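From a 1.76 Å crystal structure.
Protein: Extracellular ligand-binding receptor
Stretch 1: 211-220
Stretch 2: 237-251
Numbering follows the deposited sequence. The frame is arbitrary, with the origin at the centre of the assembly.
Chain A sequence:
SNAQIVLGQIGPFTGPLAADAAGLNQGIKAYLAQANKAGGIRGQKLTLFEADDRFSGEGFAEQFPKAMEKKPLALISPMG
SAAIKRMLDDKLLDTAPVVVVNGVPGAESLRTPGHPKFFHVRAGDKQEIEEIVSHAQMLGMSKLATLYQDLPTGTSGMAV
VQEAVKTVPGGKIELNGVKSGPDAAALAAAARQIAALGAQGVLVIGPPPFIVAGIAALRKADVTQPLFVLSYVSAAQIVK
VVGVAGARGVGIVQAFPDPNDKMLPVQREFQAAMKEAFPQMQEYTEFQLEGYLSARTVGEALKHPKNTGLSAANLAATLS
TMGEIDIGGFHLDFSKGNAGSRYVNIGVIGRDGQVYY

Stretch 1 211-220: IVAGIAALRK
Stretch 2, residues 237-251: QIVKVVGVAGARGVG

Arg219, near the C-terminal end of stretch 1, makes the hydrogen bonds between the two stretches, both to one carbonyl: Arg219 NE donates to Gly246 O at 2.8 Å (N-H...O angle 161°), and Arg219 NH2 reaches the same Gly246 O at 3.2 Å with a more bent angle of 136°. The acceptor lies near the guanidinium plane, at its edge, where the N-H groups point. Chi1 m, chi2 m, chi3 t and chi4 of -159° carry the group there, leaving Arg219 NH2 3.3 Å from Arg248 O and 3.9 Å from Val250 CG2; Arg219 NH1 is hydrogen-bonded elsewhere in the structure. The carbonyl is presented where the second helix runs out: Arg248 is the first residue to leave helical angles (-59/138), and a type II turn from Ala247 to Val250, closed by Val250 N to Ala247 O at 3.1 Å, passes through Gly249 (92/-7) into a strand.

Helix 211-220 is regular, with phi/psi near -63/-43. Helix 237-247 is kinked, the N atoms of Val244 and Ala245 having no bond to the preceding turn; Gly243 adopts 79/174. The axes run in broadly the same direction, at 31°, approaching to 9.7 Å. CA register pairs Val212 with Ile238 (6.1 Å), Ala216 with Val242 (6.1 Å) and Arg219 with Gly246 (6.4 Å).

The rest of the interface is mainly aliphatic. At Ala216 both backbone and methyl meet Val242: Val242 CG1 (chi1 m) lies 3.6 Å from Ala216 CA and 3.8 Å from Ala216 CB, while Val241 CG1 is 4.0 Å from Ala216 CB. Val212 (t) sets CG1 3.6 Å from CG2 of Val241 (t). Ile215 (m, t) places CD1 3.8 Å from CD1 of Ile238 (m, t) and 4.5 Å from Val250 CG1 (chi1 t). Together the stretches bury 474 Å², both sides summed.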

# COMPACT_ATOMS: atom_id res chain seq x y z
N ILE A 211 11.00 -7.25 0.91
CA ILE A 211 11.43 -6.30 1.93
C ILE A 211 11.89 -7.05 3.18
O ILE A 211 12.97 -6.78 3.72
CB ILE A 211 10.32 -5.33 2.28
CG1 ILE A 211 10.00 -4.45 1.06
CG2 ILE A 211 10.72 -4.45 3.45
CD1 ILE A 211 8.67 -3.74 1.17
N VAL A 212 11.08 -8.00 3.63
CA VAL A 212 11.43 -8.77 4.82
C VAL A 212 12.72 -9.57 4.61
O VAL A 212 13.63 -9.54 5.44
CB VAL A 212 10.28 -9.69 5.24
CG1 VAL A 212 10.68 -10.50 6.46
CG2 VAL A 212 9.03 -8.87 5.56
N ALA A 213 12.79 -10.28 3.50
CA ALA A 213 13.97 -11.07 3.18
C ALA A 213 15.20 -10.18 3.02
O ALA A 213 16.30 -10.58 3.42
CB ALA A 213 13.75 -11.89 1.93
N GLY A 214 15.02 -8.99 2.44
CA GLY A 214 16.12 -8.07 2.21
C GLY A 214 16.66 -7.52 3.51
O GLY A 214 17.88 -7.40 3.69
N ILE A 215 15.77 -7.17 4.42
CA ILE A 215 16.20 -6.72 5.74
C ILE A 215 17.01 -7.81 6.42
O ILE A 215 18.08 -7.55 6.97
CB ILE A 215 15.01 -6.33 6.62
CG1 ILE A 215 14.31 -5.09 6.05
CG2 ILE A 215 15.47 -6.05 8.05
CD1 ILE A 215 13.00 -4.73 6.75
N ALA A 216 16.51 -9.04 6.40
CA ALA A 216 17.20 -10.13 7.09
C ALA A 216 18.58 -10.35 6.48
O ALA A 216 19.55 -10.57 7.21
CB ALA A 216 16.39 -11.40 7.05
N ALA A 217 18.66 -10.28 5.16
CA ALA A 217 19.93 -10.49 4.47
C ALA A 217 20.93 -9.38 4.81
O ALA A 217 22.12 -9.66 5.03
CB ALA A 217 19.71 -10.56 2.97
N LEU A 218 20.45 -8.14 4.84
CA LEU A 218 21.30 -7.02 5.21
C LEU A 218 21.83 -7.16 6.65
O LEU A 218 23.03 -7.01 6.88
CB LEU A 218 20.57 -5.69 5.01
CG LEU A 218 20.34 -5.26 3.56
CD1 LEU A 218 19.34 -4.11 3.48
CD2 LEU A 218 21.67 -4.86 2.87
N ARG A 219 20.96 -7.47 7.60
CA ARG A 219 21.39 -7.65 8.99
C ARG A 219 22.41 -8.79 9.10
O ARG A 219 23.42 -8.67 9.81
CB ARG A 219 20.20 -7.93 9.92
CG ARG A 219 19.25 -6.76 10.13
CD ARG A 219 19.96 -5.44 10.31
NE ARG A 219 19.05 -4.42 10.83
CZ ARG A 219 19.26 -3.11 10.72
NH1 ARG A 219 20.34 -2.63 10.10
NH2 ARG A 219 18.37 -2.26 11.23
N LYS A 220 22.17 -9.88 8.39
CA LYS A 220 23.11 -11.01 8.38
C LYS A 220 24.46 -10.65 7.74
O LYS A 220 25.48 -11.26 8.07
CB LYS A 220 22.50 -12.21 7.66
CG LYS A 220 21.62 -13.04 8.56
CD LYS A 220 21.20 -14.33 7.88
CE LYS A 220 20.77 -15.37 8.91
NZ LYS A 220 20.01 -16.48 8.27
N GLN A 237 6.12 -8.02 11.31
CA GLN A 237 6.68 -8.98 10.35
C GLN A 237 8.20 -8.94 10.39
O GLN A 237 8.87 -9.97 10.24
CB GLN A 237 6.20 -8.68 8.92
CG GLN A 237 4.71 -8.96 8.68
CD GLN A 237 4.24 -8.51 7.29
OE1 GLN A 237 4.65 -7.45 6.79
NE2 GLN A 237 3.37 -9.31 6.68
N ILE A 238 8.73 -7.74 10.60
CA ILE A 238 10.18 -7.57 10.67
C ILE A 238 10.74 -8.19 11.95
O ILE A 238 11.73 -8.92 11.90
CB ILE A 238 10.58 -6.09 10.54
CG1 ILE A 238 10.04 -5.51 9.23
CG2 ILE A 238 12.11 -5.93 10.63
CD1 ILE A 238 10.19 -3.99 9.13
N VAL A 239 10.09 -7.95 13.09
CA VAL A 239 10.53 -8.52 14.36
C VAL A 239 10.43 -10.06 14.39
O VAL A 239 11.27 -10.74 14.97
CB VAL A 239 9.76 -7.91 15.55
CG1 VAL A 239 10.17 -8.57 16.86
CG2 VAL A 239 10.00 -6.41 15.60
N LYS A 240 9.40 -10.59 13.73
CA LYS A 240 9.23 -12.04 13.62
C LYS A 240 10.49 -12.69 13.07
O LYS A 240 10.91 -13.76 13.54
CB LYS A 240 8.03 -12.35 12.71
CG LYS A 240 7.55 -13.79 12.79
CD LYS A 240 6.97 -14.07 14.16
CE LYS A 240 7.00 -15.55 14.52
NZ LYS A 240 6.72 -15.75 15.97
N VAL A 241 11.11 -12.04 12.09
CA VAL A 241 12.26 -12.62 11.40
C VAL A 241 13.61 -12.28 12.04
O VAL A 241 14.39 -13.18 12.34
CB VAL A 241 12.25 -12.25 9.89
CG1 VAL A 241 13.42 -12.91 9.18
CG2 VAL A 241 10.94 -12.68 9.26
N VAL A 242 13.88 -10.99 12.26
CA VAL A 242 15.19 -10.58 12.78
C VAL A 242 15.21 -10.17 14.25
O VAL A 242 16.26 -9.79 14.78
CB VAL A 242 15.82 -9.44 11.93
CG1 VAL A 242 16.07 -9.90 10.50
CG2 VAL A 242 14.93 -8.20 11.94
N GLY A 243 14.06 -10.23 14.92
CA GLY A 243 14.01 -9.90 16.33
C GLY A 243 14.01 -8.40 16.55
O GLY A 243 14.14 -7.61 15.61
N VAL A 244 13.84 -7.99 17.80
CA VAL A 244 13.89 -6.57 18.13
C VAL A 244 15.27 -6.03 17.81
O VAL A 244 15.41 -4.91 17.31
CB VAL A 244 13.52 -6.35 19.62
CG1 VAL A 244 13.79 -4.92 20.04
CG2 VAL A 244 12.06 -6.71 19.82
N ALA A 245 16.29 -6.84 18.08
CA ALA A 245 17.68 -6.51 17.75
C ALA A 245 17.88 -6.09 16.30
O ALA A 245 18.55 -5.09 16.04
CB ALA A 245 18.59 -7.69 18.08
N GLY A 246 17.33 -6.84 15.36
CA GLY A 246 17.52 -6.51 13.96
C GLY A 246 16.54 -5.47 13.45
O GLY A 246 16.78 -4.79 12.46
N ALA A 247 15.40 -5.36 14.12
CA ALA A 247 14.34 -4.49 13.63
C ALA A 247 14.55 -3.04 14.04
O ALA A 247 14.11 -2.12 13.33
CB ALA A 247 12.97 -4.98 14.11
N ARG A 248 15.19 -2.82 15.19
CA ARG A 248 15.37 -1.46 15.69
C ARG A 248 16.15 -0.64 14.67
O ARG A 248 17.10 -1.13 14.05
CB ARG A 248 16.06 -1.44 17.06
CG ARG A 248 17.44 -2.02 17.06
CD ARG A 248 17.88 -2.43 18.44
NE ARG A 248 19.25 -2.94 18.42
CZ ARG A 248 19.86 -3.51 19.45
NH1 ARG A 248 19.23 -3.66 20.61
NH2 ARG A 248 21.11 -3.94 19.32
N GLY A 249 15.72 0.59 14.45
CA GLY A 249 16.42 1.44 13.50
C GLY A 249 15.86 1.37 12.09
O GLY A 249 16.29 2.13 11.22
N VAL A 250 14.93 0.45 11.85
CA VAL A 250 14.26 0.42 10.55
C VAL A 250 13.19 1.50 10.52
O VAL A 250 12.32 1.56 11.39
CB VAL A 250 13.59 -0.94 10.28
CG1 VAL A 250 12.72 -0.87 9.02
CG2 VAL A 250 14.64 -2.03 10.18
N GLY A 251 13.25 2.37 9.51
CA GLY A 251 12.20 3.35 9.31
C GLY A 251 11.19 2.86 8.29
O GLY A 251 11.57 2.35 7.23